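Cytochrome P450 reductase (Amycolatopsis methanolica 239, PDB 5OGX) passes electrons from NADH, through FAD and a [2Fe-2S] cluster, to the cytochrome P450 GcoA for O-demethylation of lignin-derived aromatics. Local coordinates at residues Pro209-Leu222 and Gly298-Val310. Sequence-based numbering, arbitrary orientation. Where two conformers were deposited one is given.
Sequences PMVLIGGGTGLAPL and GWSGWLCGPPAMV. With FAD (flavin-adenine dinucleotide), chain B.
Pro209 sets its CB over the face of the Trp299 indole, 3.5 Å from the centroid of the six-membered ring, a CH-pi contact almost on the ring normal. Chi1 of -78° sets Trp299 CG beside its own backbone N, which swings the ring back across the neighbouring strand until CZ3 reaches Met210 O at 3.5 Å. Replacing Trp299 by an alanine would probably strip Pro209 of the ring face its CB rests on and open a gap beside Val211. This end faces solvent: a water bridges Pro209 O and Gly298 O. Inward, strands 210-215 and 300-305 run parallel as neighbours in the six-stranded sheet of the NAD-binding domain, a Rossmann-like ferredoxin-reductase fold, between strands 238-244 and 327-331, and six backbone hydrogen bonds join them, from Ser300 N to Pro209 O through Gly215 N to Cys304 O. Here the packing is close and buried. On one face Met210 CE meets Trp302 NE1 at 3.8 Å, off-centre to the indole, whose other neighbours include the stacked ring of His328; Leu212 CD2 lies 3.9 Å from Trp302 CB. On the other, Ile213 CB rests against Leu303 CD2, with helix 285-292 beyond. Near the C-terminal end of its strand, Cys304 SG meets Pro221 CG at 3.6 Å, while a CB on Gly218 would run into Cys304 O. The 3-10 segment after strand 210-215 places Thr217 OG1 3.1 Å from flavin O2, a weak hydrogen bond.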
loop_
_atom_site.group_PDB
_atom_site.type_symbol
_atom_site.label_atom_id
_atom_site.label_comp_id
_atom_site.label_asym_id
_atom_site.label_seq_id
_atom_site.Cartn_x
_atom_site.Cartn_y
_atom_site.Cartn_z
ATOM N N PRO A 209 1.018 7.103 20.076
ATOM C CA PRO A 209 0.509 5.735 19.907
ATOM C C PRO A 209 -0.092 5.505 18.532
ATOM O O PRO A 209 -0.706 6.398 17.933
ATOM C CB PRO A 209 -0.573 5.616 20.989
ATOM C CG PRO A 209 -0.973 7.064 21.268
ATOM C CD PRO A 209 0.281 7.858 21.102
ATOM N N MET A 210 0.046 4.265 18.056
ATOM C CA MET A 210 -0.463 3.879 16.743
ATOM C C MET A 210 -1.300 2.618 16.849
ATOM O O MET A 210 -0.921 1.668 17.545
ATOM C CB MET A 210 0.676 3.592 15.740
ATOM C CG MET A 210 1.715 4.660 15.624
ATOM S SD MET A 210 3.226 4.053 14.832
ATOM C CE MET A 210 2.621 3.035 13.504
ATOM N N VAL A 211 -2.421 2.588 16.127
ATOM C CA VAL A 211 -3.158 1.348 15.913
ATOM C C VAL A 211 -3.071 1.004 14.437
ATOM O O VAL A 211 -3.205 1.884 13.576
ATOM C CB VAL A 211 -4.616 1.433 16.394
ATOM C CG1 VAL A 211 -5.358 2.615 15.720
ATOM C CG2 VAL A 211 -5.320 0.108 16.118
ATOM N N LEU A 212 -2.770 -0.260 14.150
ATOM C CA LEU A 212 -2.647 -0.756 12.789
ATOM C C LEU A 212 -3.613 -1.913 12.641
ATOM O O LEU A 212 -3.616 -2.831 13.471
ATOM C CB LEU A 212 -1.213 -1.202 12.494
ATOM C CG LEU A 212 -0.223 -0.046 12.642
ATOM C CD1 LEU A 212 0.436 -0.192 14.004
ATOM C CD2 LEU A 212 0.825 -0.031 11.529
ATOM N N ILE A 213 -4.450 -1.865 11.610
ATOM C CA ILE A 213 -5.484 -2.879 11.436
ATOM C C ILE A 213 -5.389 -3.437 10.025
ATOM O O ILE A 213 -5.494 -2.686 9.046
ATOM C CB ILE A 213 -6.883 -2.327 11.729
ATOM C CG1 ILE A 213 -6.924 -1.929 13.224
ATOM C CG2 ILE A 213 -7.923 -3.406 11.477
ATOM C CD1 ILE A 213 -8.264 -1.546 13.733
ATOM N N GLY A 214 -5.135 -4.741 9.932
ATOM C CA GLY A 214 -4.958 -5.409 8.661
ATOM C C GLY A 214 -6.054 -6.423 8.438
ATOM O O GLY A 214 -6.292 -7.284 9.297
ATOM N N GLY A 215 -6.742 -6.329 7.304
ATOM C CA GLY A 215 -7.691 -7.367 6.950
ATOM C C GLY A 215 -7.013 -8.367 6.044
ATOM O O GLY A 215 -6.563 -8.000 4.955
ATOM N N GLY A 216 -6.902 -9.617 6.485
ATOM C CA GLY A 216 -6.257 -10.628 5.658
ATOM C C GLY A 216 -4.808 -10.269 5.391
ATOM O O GLY A 216 -4.056 -9.905 6.301
ATOM N N THR A 217 -4.389 -10.357 4.130
ATOM C CA THR A 217 -3.006 -10.002 3.829
ATOM C C THR A 217 -2.767 -8.493 3.844
ATOM O O THR A 217 -1.640 -8.067 3.575
ATOM C CB THR A 217 -2.584 -10.579 2.481
ATOM O OG1 THR A 217 -3.621 -10.318 1.529
ATOM C CG2 THR A 217 -2.354 -12.102 2.593
ATOM N N GLY A 218 -3.778 -7.693 4.189
ATOM C CA GLY A 218 -3.568 -6.304 4.576
ATOM C C GLY A 218 -2.586 -6.156 5.729
ATOM O O GLY A 218 -2.096 -5.054 6.006
ATOM N N LEU A 219 -2.284 -7.271 6.411
ATOM C CA LEU A 219 -1.214 -7.272 7.407
ATOM C C LEU A 219 0.138 -6.871 6.816
ATOM O O LEU A 219 0.969 -6.285 7.515
ATOM C CB LEU A 219 -1.114 -8.671 8.044
ATOM C CG LEU A 219 -0.077 -8.935 9.133
ATOM C CD1 LEU A 219 -0.254 -7.957 10.289
ATOM C CD2 LEU A 219 -0.175 -10.391 9.633
ATOM N N ALA A 220 0.391 -7.180 5.544
ATOM C CA ALA A 220 1.758 -7.113 5.033
ATOM C C ALA A 220 2.438 -5.758 5.236
ATOM O O ALA A 220 3.513 -5.713 5.847
ATOM C CB ALA A 220 1.795 -7.509 3.551
ATOM N N PRO A 221 1.890 -4.631 4.754
ATOM C CA PRO A 221 2.616 -3.366 4.937
ATOM C C PRO A 221 2.676 -2.959 6.390
ATOM O O PRO A 221 3.588 -2.227 6.792
ATOM C CB PRO A 221 1.801 -2.357 4.110
ATOM C CG PRO A 221 0.404 -2.895 4.174
ATOM C CD PRO A 221 0.588 -4.407 4.085
ATOM N N LEU A 222 1.726 -3.430 7.196
ATOM C CA LEU A 222 1.727 -3.072 8.608
ATOM C C LEU A 222 2.904 -3.704 9.338
ATOM O O LEU A 222 3.387 -3.151 10.333
ATOM C CB LEU A 222 0.409 -3.498 9.240
ATOM C CG LEU A 222 -0.871 -3.047 8.549
ATOM C CD1 LEU A 222 -2.043 -3.621 9.323
ATOM C CD2 LEU A 222 -0.996 -1.520 8.467
ATOM N N GLY A 298 -5.857 11.553 19.947
ATOM C CA GLY A 298 -4.419 11.553 20.132
ATOM C C GLY A 298 -3.721 10.360 19.529
ATOM O O GLY A 298 -2.482 10.313 19.544
ATOM N N TRP A 299 -4.475 9.406 18.989
ATOM C CA TRP A 299 -3.921 8.235 18.329
ATOM C C TRP A 299 -3.715 8.495 16.844
ATOM O O TRP A 299 -4.310 9.402 16.258
ATOM C CB TRP A 299 -4.870 7.044 18.502
ATOM C CG TRP A 299 -4.742 6.444 19.854
ATOM C CD1 TRP A 299 -5.123 6.992 21.036
ATOM C CD2 TRP A 299 -4.150 5.179 20.151
ATOM N NE1 TRP A 299 -4.812 6.121 22.084
ATOM C CE2 TRP A 299 -4.220 5.001 21.551
ATOM C CE3 TRP A 299 -3.588 4.169 19.358
ATOM C CZ2 TRP A 299 -3.731 3.856 22.185
ATOM C CZ3 TRP A 299 -3.104 3.019 19.990
ATOM C CH2 TRP A 299 -3.187 2.876 21.389
ATOM N N SER A 300 -2.831 7.709 16.248
ATOM C CA SER A 300 -2.750 7.587 14.802
ATOM C C SER A 300 -3.282 6.214 14.427
ATOM O O SER A 300 -3.199 5.270 15.223
ATOM C CB SER A 300 -1.313 7.772 14.295
ATOM O OG SER A 300 -0.738 8.980 14.792
ATOM N N GLY A 301 -3.854 6.110 13.225
ATOM C CA GLY A 301 -4.424 4.843 12.791
ATOM C C GLY A 301 -4.056 4.503 11.367
ATOM O O GLY A 301 -4.026 5.366 10.489
ATOM N N TRP A 302 -3.793 3.225 11.135
ATOM C CA TRP A 302 -3.305 2.715 9.858
ATOM C C TRP A 302 -4.175 1.527 9.477
ATOM O O TRP A 302 -4.139 0.497 10.153
ATOM C CB TRP A 302 -1.836 2.296 9.978
ATOM C CG TRP A 302 -0.982 3.434 10.465
ATOM C CD1 TRP A 302 -0.922 3.969 11.730
ATOM C CD2 TRP A 302 -0.094 4.188 9.664
ATOM N NE1 TRP A 302 -0.033 5.031 11.752
ATOM C CE2 TRP A 302 0.483 5.179 10.488
ATOM C CE3 TRP A 302 0.265 4.125 8.318
ATOM C CZ2 TRP A 302 1.397 6.104 10.007
ATOM C CZ3 TRP A 302 1.169 5.061 7.836
ATOM C CH2 TRP A 302 1.730 6.029 8.684
ATOM N N LEU A 303 -4.944 1.649 8.384
ATOM C CA LEU A 303 -5.885 0.607 7.993
ATOM C C LEU A 303 -5.503 0.089 6.615
ATOM O O LEU A 303 -5.321 0.884 5.687
ATOM C CB LEU A 303 -7.330 1.135 7.947
ATOM C CG LEU A 303 -8.058 1.414 9.258
ATOM C CD1 LEU A 303 -9.031 2.558 9.079
ATOM C CD2 LEU A 303 -8.823 0.173 9.698
ATOM N N CYS A 304 -5.427 -1.232 6.467
ATOM C CA CYS A 304 -5.109 -1.784 5.158
ATOM C C CYS A 304 -5.878 -3.078 4.939
ATOM O O CYS A 304 -5.923 -3.935 5.822
ATOM C CB CYS A 304 -3.606 -2.018 5.030
ATOM S SG CYS A 304 -3.145 -2.888 3.541
ATOM N N GLY A 305 -6.476 -3.216 3.765
ATOM C CA GLY A 305 -7.247 -4.398 3.453
ATOM C C GLY A 305 -8.235 -4.093 2.351
ATOM O O GLY A 305 -8.101 -3.101 1.637
ATOM N N PRO A 306 -9.271 -4.916 2.219
ATOM C CA PRO A 306 -10.294 -4.642 1.212
ATOM C C PRO A 306 -10.888 -3.260 1.409
ATOM O O PRO A 306 -10.984 -2.763 2.545
ATOM C CB PRO A 306 -11.334 -5.745 1.457
ATOM C CG PRO A 306 -10.530 -6.871 2.075
ATOM C CD PRO A 306 -9.523 -6.166 2.955
ATOM N N PRO A 307 -11.311 -2.603 0.320
ATOM C CA PRO A 307 -11.760 -1.200 0.434
ATOM C C PRO A 307 -12.878 -0.973 1.447
ATOM O O PRO A 307 -12.843 0.020 2.190
ATOM C CB PRO A 307 -12.253 -0.859 -0.985
ATOM C CG PRO A 307 -11.738 -1.914 -1.875
ATOM C CD PRO A 307 -11.324 -3.106 -1.068
ATOM N N ALA A 308 -13.887 -1.842 1.475
ATOM C CA ALA A 308 -15.018 -1.587 2.360
ATOM C C ALA A 308 -14.589 -1.653 3.820
ATOM O O ALA A 308 -15.071 -0.872 4.653
ATOM C CB ALA A 308 -16.144 -2.589 2.080
ATOM N N MET A 309 -13.693 -2.591 4.139
ATOM C CA MET A 309 -13.155 -2.704 5.491
ATOM C C MET A 309 -12.390 -1.451 5.884
ATOM O O MET A 309 -12.523 -0.952 7.012
ATOM C CB MET A 309 -12.251 -3.930 5.577
ATOM C CG MET A 309 -11.687 -4.197 6.952
ATOM S SD MET A 309 -9.868 -4.258 6.924
ATOM C CE MET A 309 -9.429 -2.560 6.808
ATOM N N VAL A 310 -11.577 -0.926 4.967
ATOM C CA VAL A 310 -10.838 0.294 5.264
ATOM C C VAL A 310 -11.801 1.456 5.473
ATOM O O VAL A 310 -11.696 2.208 6.449
ATOM C CB VAL A 310 -9.823 0.590 4.148
ATOM C CG1 VAL A 310 -9.164 1.943 4.392
ATOM C CG2 VAL A 310 -8.747 -0.491 4.090
HETATM P PA FAD B . -8.659 -10.881 -10.278
HETATM O O1A FAD B . -8.521 -11.742 -11.511
HETATM O O2A FAD B . -8.371 -9.419 -10.513
HETATM O O5B FAD B . -10.178 -11.005 -9.646
HETATM C C5B FAD B . -10.916 -12.189 -9.852
HETATM C C4B FAD B . -12.382 -11.904 -9.417
HETATM O O4B FAD B . -12.443 -11.816 -8.116
HETATM C C3B FAD B . -12.837 -10.534 -9.948
HETATM O O3B FAD B . -14.152 -10.602 -10.276
HETATM C C2B FAD B . -12.584 -9.570 -8.763
HETATM O O2B FAD B . -13.448 -8.354 -8.848
HETATM C C1B FAD B . -12.828 -10.300 -7.707
HETATM N N9A FAD B . -11.939 -9.991 -6.617
HETATM C C8A FAD B . -10.762 -9.357 -6.701
HETATM N N7A FAD B . -10.240 -9.298 -5.468
HETATM C C5A FAD B . -11.095 -9.912 -4.631
HETATM C C6A FAD B . -11.041 -10.130 -3.275
HETATM N N6A FAD B . -10.146 -9.850 -2.167
HETATM N N1A FAD B . -12.027 -10.777 -2.666
HETATM C C2A FAD B . -13.092 -11.220 -3.381
HETATM N N3A FAD B . -13.152 -11.010 -4.720
HETATM C C4A FAD B . -12.142 -10.350 -5.336
HETATM N N1 FAD B . -3.311 -8.503 -2.365
HETATM C C2 FAD B . -2.557 -9.404 -1.502
HETATM O O2 FAD B . -2.861 -10.546 -1.421
HETATM N N3 FAD B . -1.403 -8.885 -0.753
HETATM C C4 FAD B . -0.989 -7.517 -0.808
HETATM O O4 FAD B . -0.062 -7.132 -0.177
HETATM C C4X FAD B . -1.796 -6.611 -1.681
HETATM N N5 FAD B . -1.396 -5.241 -1.785
HETATM C C5X FAD B . -2.203 -4.366 -2.631
HETATM C C6 FAD B . -1.852 -3.013 -2.683
HETATM C C7 FAD B . -2.632 -2.190 -3.499
HETATM C C7M FAD B . -2.097 -0.759 -3.454
HETATM C C8 FAD B . -3.708 -2.693 -4.226
HETATM C C8M FAD B . -4.492 -1.720 -5.098
HETATM C C9 FAD B . -4.060 -4.038 -4.161
HETATM C C9A FAD B . -3.303 -4.861 -3.352
HETATM N N10 FAD B . -3.683 -6.283 -3.292
HETATM C C10 FAD B . -2.920 -7.125 -2.433
HETATM C "C1'" FAD B . -4.784 -6.821 -4.110
HETATM C "C2'" FAD B . -4.000 -7.463 -5.332
HETATM O "O2'" FAD B . -3.281 -6.521 -6.117
HETATM C "C3'" FAD B . -4.893 -8.250 -6.317
HETATM O "O3'" FAD B . -6.001 -7.453 -6.626
HETATM C "C4'" FAD B . -5.374 -9.579 -5.705
HETATM O "O4'" FAD B . -4.275 -10.414 -5.453
HETATM C "C5'" FAD B . -6.345 -10.310 -6.657
HETATM O "O5'" FAD B . -5.800 -10.316 -7.962
HETATM P P FAD B . -6.168 -11.553 -8.976
HETATM O O1P FAD B . -5.568 -11.231 -10.317
HETATM O O2P FAD B . -5.784 -12.883 -8.372
HETATM O O3P FAD B . -7.804 -11.535 -9.054
HETATM O O HOH W 1 -0.470 9.173 17.985
#